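Local coordinates for secretion activator protein, hypothetical (Brucella abortus bv. 1 str. 9-941, PDB 7DNP) that probably cleaves peptidoglycan glycan strands as a muramidase of glycosyl hydrolase family 108, an autolysin working with the type IV secretion system, at residues 30-44 / 53-67. Numbering follows the deposited sequence.
With H9U ((2R)-2-[[(2S)-2-[[(2R)-2-[(2R,3S,4R,5R,6S)-5-acetamido-3-[(2S,3R,4R,5S,6R)-3-acetamido-6-(hydroxymethyl)-4,5-bis(oxidanyl)oxan-2-yl]oxy-2-(hydroxymethyl)-6-oxidanyl-oxan-4-yl]oxypropanoyl]amino]propanoyl]amino]pentanedioic acid), chain B.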
loop_
_atom_site.group_PDB
_atom_site.type_symbol
_atom_site.label_atom_id
_atom_site.label_comp_id
_atom_site.label_asym_id
_atom_site.label_seq_id
_atom_site.Cartn_x
_atom_site.Cartn_y
_atom_site.Cartn_z
ATOM N N ALA A 30 -13.485 -8.390 -8.616
ATOM C CA ALA A 30 -12.617 -8.193 -9.769
ATOM C C ALA A 30 -11.811 -6.904 -9.649
ATOM O O ALA A 30 -12.261 -5.904 -9.081
ATOM C CB ALA A 30 -13.441 -8.176 -11.056
ATOM N N THR A 31 -10.599 -6.941 -10.199
ATOM C CA THR A 31 -9.680 -5.814 -10.170
ATOM C C THR A 31 -9.108 -5.570 -11.560
ATOM O O THR A 31 -9.023 -6.479 -12.391
ATOM C CB THR A 31 -8.520 -6.046 -9.192
ATOM O OG1 THR A 31 -7.736 -7.155 -9.648
ATOM C CG2 THR A 31 -9.035 -6.335 -7.786
ATOM N N ASN A 32 -8.707 -4.323 -11.800
ATOM C CA ASN A 32 -7.954 -3.947 -12.990
ATOM C C ASN A 32 -6.756 -3.123 -12.546
ATOM O O ASN A 32 -6.922 -2.076 -11.913
ATOM C CB ASN A 32 -8.816 -3.158 -13.978
ATOM C CG ASN A 32 -8.219 -3.129 -15.375
ATOM O OD1 ASN A 32 -7.041 -3.433 -15.562
ATOM N ND2 ASN A 32 -9.033 -2.772 -16.363
ATOM N N MET A 33 -5.554 -3.603 -12.873
ATOM C CA MET A 33 -4.311 -2.988 -12.408
ATOM C C MET A 33 -4.304 -2.848 -10.888
ATOM O O MET A 33 -3.745 -1.896 -10.334
ATOM C CB MET A 33 -4.079 -1.635 -13.086
ATOM C CG MET A 33 -4.062 -1.723 -14.601
ATOM S SD MET A 33 -4.346 -0.141 -15.400
ATOM C CE MET A 33 -6.118 0.037 -15.164
ATOM N N GLY A 34 -4.942 -3.798 -10.204
ATOM C CA GLY A 34 -5.019 -3.799 -8.761
ATOM C C GLY A 34 -6.170 -3.010 -8.174
ATOM O O GLY A 34 -6.404 -3.101 -6.962
ATOM N N ILE A 35 -6.899 -2.248 -8.983
ATOM C CA ILE A 35 -7.980 -1.398 -8.495
ATOM C C ILE A 35 -9.254 -2.227 -8.373
ATOM O O ILE A 35 -9.712 -2.823 -9.355
ATOM C CB ILE A 35 -8.193 -0.194 -9.424
ATOM C CG1 ILE A 35 -6.889 0.589 -9.584
ATOM C CG2 ILE A 35 -9.305 0.701 -8.894
ATOM C CD1 ILE A 35 -6.492 1.353 -8.346
ATOM N N THR A 36 -9.840 -2.252 -7.175
ATOM C CA THR A 36 -11.054 -3.020 -6.946
ATOM C C THR A 36 -12.287 -2.200 -7.307
ATOM O O THR A 36 -12.222 -0.991 -7.554
ATOM C CB THR A 36 -11.170 -3.468 -5.490
ATOM O OG1 THR A 36 -11.492 -2.337 -4.667
ATOM C CG2 THR A 36 -9.871 -4.101 -5.013
ATOM N N LEU A 37 -13.435 -2.882 -7.309
ATOM C CA LEU A 37 -14.685 -2.225 -7.671
ATOM C C LEU A 37 -15.072 -1.171 -6.641
ATOM O O LEU A 37 -15.543 -0.085 -7.003
ATOM C CB LEU A 37 -15.792 -3.267 -7.825
ATOM C CG LEU A 37 -17.129 -2.773 -8.367
ATOM C CD1 LEU A 37 -17.700 -3.791 -9.340
ATOM C CD2 LEU A 37 -18.103 -2.508 -7.232
ATOM N N ALA A 38 -14.882 -1.473 -5.354
ATOM C CA ALA A 38 -15.242 -0.523 -4.307
ATOM C C ALA A 38 -14.373 0.723 -4.380
ATOM O O ALA A 38 -14.843 1.838 -4.127
ATOM C CB ALA A 38 -15.114 -1.181 -2.934
ATOM N N THR A 39 -13.103 0.552 -4.734
ATOM C CA THR A 39 -12.215 1.704 -4.843
ATOM C C THR A 39 -12.591 2.574 -6.036
ATOM O O THR A 39 -12.589 3.805 -5.933
ATOM C CB THR A 39 -10.766 1.228 -4.931
ATOM O OG1 THR A 39 -10.398 0.624 -3.685
ATOM C CG2 THR A 39 -9.816 2.391 -5.222
ATOM N N LEU A 40 -12.939 1.958 -7.170
ATOM C CA LEU A 40 -13.397 2.749 -8.308
ATOM C C LEU A 40 -14.727 3.421 -7.995
ATOM O O LEU A 40 -14.986 4.546 -8.433
ATOM C CB LEU A 40 -13.522 1.870 -9.553
ATOM C CG LEU A 40 -13.882 2.597 -10.855
ATOM C CD1 LEU A 40 -12.934 3.768 -11.105
ATOM C CD2 LEU A 40 -13.851 1.632 -12.034
ATOM N N SER A 41 -15.587 2.740 -7.237
ATOM C CA SER A 41 -16.846 3.351 -6.819
ATOM C C SER A 41 -16.598 4.602 -5.977
ATOM O O SER A 41 -17.259 5.635 -6.167
ATOM C CB SER A 41 -17.683 2.330 -6.048
ATOM O OG SER A 41 -18.183 1.345 -6.931
ATOM N N ALA A 42 -15.629 4.533 -5.057
ATOM C CA ALA A 42 -15.278 5.693 -4.244
ATOM C C ALA A 42 -14.770 6.841 -5.105
ATOM O O ALA A 42 -15.018 8.015 -4.798
ATOM C CB ALA A 42 -14.232 5.299 -3.208
ATOM N N TRP A 43 -14.040 6.529 -6.176
ATOM C CA TRP A 43 -13.547 7.578 -7.062
ATOM C C TRP A 43 -14.685 8.204 -7.858
ATOM O O TRP A 43 -14.757 9.434 -7.985
ATOM C CB TRP A 43 -12.487 7.012 -8.006
ATOM C CG TRP A 43 -11.763 8.056 -8.794
ATOM C CD1 TRP A 43 -12.043 8.467 -10.069
ATOM C CD2 TRP A 43 -10.642 8.830 -8.361
ATOM N NE1 TRP A 43 -11.160 9.445 -10.455
ATOM C CE2 TRP A 43 -10.289 9.685 -9.424
ATOM C CE3 TRP A 43 -9.897 8.881 -7.177
ATOM C CZ2 TRP A 43 -9.224 10.580 -9.340
ATOM C CZ3 TRP A 43 -8.842 9.764 -7.099
ATOM C CH2 TRP A 43 -8.515 10.602 -8.172
ATOM N N GLU A 44 -15.589 7.376 -8.390
ATOM C CA GLU A 44 -16.667 7.846 -9.253
ATOM C C GLU A 44 -17.855 8.426 -8.493
ATOM O O GLU A 44 -18.715 9.057 -9.117
ATOM C CB GLU A 44 -17.156 6.704 -10.152
ATOM C CG GLU A 44 -16.137 6.246 -11.186
ATOM C CD GLU A 44 -15.788 7.348 -12.174
ATOM O OE1 GLU A 44 -16.679 7.768 -12.948
ATOM O OE2 GLU A 44 -14.625 7.806 -12.165
ATOM N N VAL A 53 -14.953 -1.426 -14.165
ATOM C CA VAL A 53 -13.630 -1.833 -13.700
ATOM C C VAL A 53 -12.817 -2.402 -14.855
ATOM O O VAL A 53 -11.633 -2.085 -15.019
ATOM C CB VAL A 53 -13.759 -2.840 -12.542
ATOM C CG1 VAL A 53 -12.394 -3.399 -12.161
ATOM C CG2 VAL A 53 -14.419 -2.174 -11.347
ATOM N N LYS A 54 -13.450 -3.231 -15.689
ATOM C CA LYS A 54 -12.763 -3.813 -16.837
ATOM C C LYS A 54 -12.291 -2.746 -17.823
ATOM O O LYS A 54 -11.241 -2.910 -18.454
ATOM C CB LYS A 54 -13.687 -4.819 -17.527
ATOM C CG LYS A 54 -13.010 -5.714 -18.540
ATOM C CD LYS A 54 -13.891 -6.907 -18.888
ATOM C CE LYS A 54 -13.125 -7.958 -19.678
ATOM N NZ LYS A 54 -13.093 -7.645 -21.137
ATOM N N ALA A 55 -13.032 -1.646 -17.960
ATOM C CA ALA A 55 -12.651 -0.580 -18.880
ATOM C C ALA A 55 -11.733 0.469 -18.255
ATOM O O ALA A 55 -11.337 1.405 -18.953
ATOM C CB ALA A 55 -13.901 0.109 -19.442
ATOM N N LEU A 56 -11.385 0.339 -16.974
ATOM C CA LEU A 56 -10.549 1.330 -16.300
ATOM C C LEU A 56 -9.276 1.617 -17.087
ATOM O O LEU A 56 -8.591 0.697 -17.540
ATOM C CB LEU A 56 -10.190 0.840 -14.897
ATOM C CG LEU A 56 -9.403 1.813 -14.012
ATOM C CD1 LEU A 56 -10.180 3.098 -13.808
ATOM C CD2 LEU A 56 -9.076 1.174 -12.668
ATOM N N THR A 57 -8.965 2.903 -17.248
ATOM C CA THR A 57 -7.751 3.336 -17.922
ATOM C C THR A 57 -6.587 3.392 -16.937
ATOM O O THR A 57 -6.771 3.541 -15.728
ATOM C CB THR A 57 -7.927 4.715 -18.570
ATOM O OG1 THR A 57 -7.956 5.729 -17.551
ATOM C CG2 THR A 57 -9.211 4.785 -19.395
ATOM N N LYS A 58 -5.371 3.280 -17.478
ATOM C CA LYS A 58 -4.187 3.393 -16.635
ATOM C C LYS A 58 -4.040 4.798 -16.060
ATOM O O LYS A 58 -3.556 4.955 -14.935
ATOM C CB LYS A 58 -2.936 2.999 -17.424
ATOM C CG LYS A 58 -1.674 2.886 -16.582
ATOM C CD LYS A 58 -0.506 2.317 -17.386
ATOM C CE LYS A 58 0.701 2.059 -16.495
ATOM N NZ LYS A 58 1.927 1.725 -17.277
ATOM N N THR A 59 -4.461 5.825 -16.803
ATOM C CA THR A 59 -4.403 7.186 -16.281
ATOM C C THR A 59 -5.269 7.336 -15.037
ATOM O O THR A 59 -4.837 7.911 -14.032
ATOM C CB THR A 59 -4.837 8.189 -17.351
ATOM O OG1 THR A 59 -3.859 8.226 -18.391
ATOM C CG2 THR A 59 -4.974 9.591 -16.750
ATOM N N LYS A 60 -6.502 6.823 -15.082
ATOM C CA LYS A 60 -7.360 6.932 -13.907
ATOM C C LYS A 60 -6.835 6.071 -12.765
ATOM O O LYS A 60 -6.873 6.490 -11.603
ATOM C CB LYS A 60 -8.801 6.554 -14.246
ATOM C CG LYS A 60 -9.772 6.853 -13.102
ATOM C CD LYS A 60 -11.199 6.463 -13.439
ATOM C CE LYS A 60 -11.916 7.566 -14.190
ATOM N NZ LYS A 60 -13.369 7.258 -14.303
ATOM N N ALA A 61 -6.345 4.865 -13.072
ATOM C CA ALA A 61 -5.728 4.039 -12.037
ATOM C C ALA A 61 -4.564 4.766 -11.378
ATOM O O ALA A 61 -4.401 4.714 -10.153
ATOM C CB ALA A 61 -5.261 2.708 -12.629
ATOM N N THR A 62 -3.756 5.470 -12.174
ATOM C CA THR A 62 -2.634 6.214 -11.611
ATOM C C THR A 62 -3.115 7.353 -10.719
ATOM O O THR A 62 -2.543 7.588 -9.648
ATOM C CB THR A 62 -1.732 6.738 -12.732
ATOM O OG1 THR A 62 -1.302 5.642 -13.550
ATOM C CG2 THR A 62 -0.506 7.434 -12.157
ATOM N N ASP A 63 -4.163 8.071 -11.130
ATOM C CA ASP A 63 -4.699 9.124 -10.270
ATOM C C ASP A 63 -5.230 8.545 -8.967
ATOM O O ASP A 63 -5.083 9.152 -7.899
ATOM C CB ASP A 63 -5.807 9.898 -10.985
ATOM C CG ASP A 63 -5.320 10.621 -12.224
ATOM O OD1 ASP A 63 -4.139 11.021 -12.274
ATOM O OD2 ASP A 63 -6.135 10.795 -13.154
ATOM N N ILE A 64 -5.861 7.371 -9.037
ATOM C CA ILE A 64 -6.393 6.736 -7.838
ATOM C C ILE A 64 -5.267 6.337 -6.897
ATOM O O ILE A 64 -5.341 6.575 -5.687
ATOM C CB ILE A 64 -7.261 5.524 -8.219
ATOM C CG1 ILE A 64 -8.562 5.997 -8.884
ATOM C CG2 ILE A 64 -7.529 4.659 -6.993
ATOM C CD1 ILE A 64 -9.323 4.890 -9.581
ATOM N N TYR A 65 -4.213 5.719 -7.434
ATOM C CA TYR A 65 -3.074 5.344 -6.606
ATOM C C TYR A 65 -2.387 6.574 -6.018
ATOM O O TYR A 65 -1.942 6.548 -4.865
ATOM C CB TYR A 65 -2.083 4.512 -7.422
ATOM C CG TYR A 65 -2.462 3.047 -7.542
ATOM C CD1 TYR A 65 -2.782 2.295 -6.418
ATOM C CD2 TYR A 65 -2.507 2.423 -8.782
ATOM C CE1 TYR A 65 -3.129 0.958 -6.527
ATOM C CE2 TYR A 65 -2.855 1.088 -8.900
ATOM C CZ TYR A 65 -3.163 0.363 -7.775
ATOM O OH TYR A 65 -3.508 -0.965 -7.904
ATOM N N ARG A 66 -2.291 7.659 -6.794
ATOM C CA ARG A 66 -1.620 8.865 -6.306
ATOM C C ARG A 66 -2.431 9.545 -5.206
ATOM O O ARG A 66 -1.910 9.823 -4.120
ATOM C CB ARG A 66 -1.366 9.834 -7.466
ATOM C CG ARG A 66 -0.366 10.964 -7.158
ATOM C CD ARG A 66 -0.366 12.048 -8.247
ATOM N NE ARG A 66 -1.700 12.620 -8.429
ATOM C CZ ARG A 66 -2.469 12.407 -9.493
ATOM N NH1 ARG A 66 -2.036 11.644 -10.490
ATOM N NH2 ARG A 66 -3.674 12.957 -9.559
ATOM N N GLU A 67 -3.713 9.812 -5.467
ATOM C CA GLU A 67 -4.533 10.589 -4.541
ATOM C C GLU A 67 -5.037 9.761 -3.365
ATOM O O GLU A 67 -5.083 10.253 -2.230
ATOM C CB GLU A 67 -5.731 11.194 -5.275
ATOM C CG GLU A 67 -5.372 12.204 -6.346
ATOM C CD GLU A 67 -4.608 13.383 -5.789
ATOM O OE1 GLU A 67 -4.844 13.742 -4.612
ATOM O OE2 GLU A 67 -3.770 13.948 -6.527
HETATM C C22 H9U B . -6.681 -5.657 -2.768
HETATM C C24 H9U B . -6.305 -8.078 -2.774
HETATM C C26 H9U B . -6.014 -5.584 -4.157
HETATM C C28 H9U B . -5.758 -8.003 -4.208
HETATM C C23 H9U B . -7.267 -6.990 -2.496
HETATM C C25 H9U B . -7.609 -3.822 -1.599
HETATM C C27 H9U B . -7.980 -2.366 -1.972
HETATM C C29 H9U B . -8.017 -1.505 -0.767
HETATM C C30 H9U B . -8.873 -2.062 0.297
HETATM C C31 H9U B . -8.388 -3.472 0.664
HETATM C C32 H9U B . -8.644 -7.866 -0.618
HETATM C C33 H9U B . -5.177 -4.348 -4.264
HETATM C C34 H9U B . -9.201 -4.044 1.787
HETATM C C35 H9U B . -6.240 -10.403 -1.764
HETATM C C36 H9U B . -8.196 -8.341 0.759
HETATM C C37 H9U B . -7.199 -1.225 -4.199
HETATM C C38 H9U B . -9.988 -7.162 -0.533
HETATM C C39 H9U B . -6.496 -8.231 2.626
HETATM C C40 H9U B . -6.835 -11.795 -1.582
HETATM C C41 H9U B . -6.006 -0.711 -5.002
HETATM C C42 H9U B . -7.194 -7.334 3.641
HETATM C C43 H9U B . -9.238 -6.902 5.097
HETATM C C44 H9U B . -4.996 -8.039 2.740
HETATM C C45 H9U B . -10.244 -6.038 4.350
HETATM C C46 H9U B . -10.006 -7.790 6.065
HETATM C C47 H9U B . -10.203 -7.099 7.414
HETATM C C48 H9U B . -10.929 -8.005 8.405
HETATM N N18 H9U B . -6.904 -9.436 -2.605
HETATM N N19 H9U B . -6.934 -1.816 -2.893
HETATM N N20 H9U B . -6.949 -7.802 1.313
HETATM N N21 H9U B . -8.518 -7.728 4.137
HETATM O O01 H9U B . -7.727 -4.661 -2.696
HETATM O O02 H9U B . -5.121 -6.710 -4.449
HETATM O O03 H9U B . -8.463 -4.336 -0.516
HETATM O O04 H9U B . -7.634 -6.981 -1.057
HETATM O O05 H9U B . -6.791 -8.151 -5.096
HETATM O O06 H9U B . -8.483 -0.145 -1.118
HETATM O O07 H9U B . -8.808 -1.223 1.466
HETATM O O08 H9U B . -4.510 -4.416 -5.496
HETATM O O09 H9U B . -10.540 -4.135 1.390
HETATM O O10 H9U B . -5.230 -10.117 -1.210
HETATM O O11 H9U B . -8.834 -9.133 1.365
HETATM O O12 H9U B . -8.300 -1.129 -4.642
HETATM O O13 H9U B . -6.664 -6.332 3.999
HETATM O O14 H9U B . -10.497 -4.874 4.763
HETATM O O15 H9U B . -10.820 -6.491 3.324
HETATM O O16 H9U B . -11.261 -9.171 8.056
HETATM O O17 H9U B . -11.193 -7.582 9.563
#
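Val53 O, at the end of helix 50-54, is gripped by two donors: Asn32 ND2, 3.0 Å from Val53 O, and the backbone N of Leu56. With CG of Asn32 anti to the backbone N (chi1 -162°), Val53 O lies almost in the Asn32 amide plane and ND2 in the Val53 carbonyl plane, the N-H...O angle being 157°. Asn32 also begins the type I' turn that joins strands 31-32 and 35-36, so one side chain ties this beta hairpin to the helix end. The hairpin's tip is held by Tyr65, whose hydroxyl donates to a lone pair of Met33 O (OH to O, 2.6 Å). Met33 O lies at the edge of that ring, whereas Ile35 CD1 sits over one face, 3.8 Å from the Tyr65 ring centroid, in a CH-pi contact. Leu56 CD2 packs on Ile35 CB (3.6 Å), the Ala61 methyl lies near Ile35 CG1, and Met33 CE touches both Leu56 CG and Ala61 CB. Farther along, helices 37-44 and 58-67 cross almost perpendicularly, at 86°. Trp43 is the knob here, settling among Lys60, Asp63, Ile64 and Glu67; Ile64 CG1 lies over one face of the six-membered ring in a CH-pi contact, Glu67 CB at the edge, near the ring plane. Nearby, Lys60, bent at chi3, brings NZ from above the carboxylate plane of Glu44 into a salt bridge. The hairpin and the start of helix 37-44 also line the saccharide-peptide pocket: Gly34 O accepts from O08 of H9U at 2.7 Å, and Thr36 N and Thr39 OG1 both donate to the acetamide oxygen O12. Tyr69 and His92 help complete the site. The Tyr65 bond to Met33 O probably helps hold Gly34 O where it accepts from the sugar hydroxyl, consistent with a muramidase cleft.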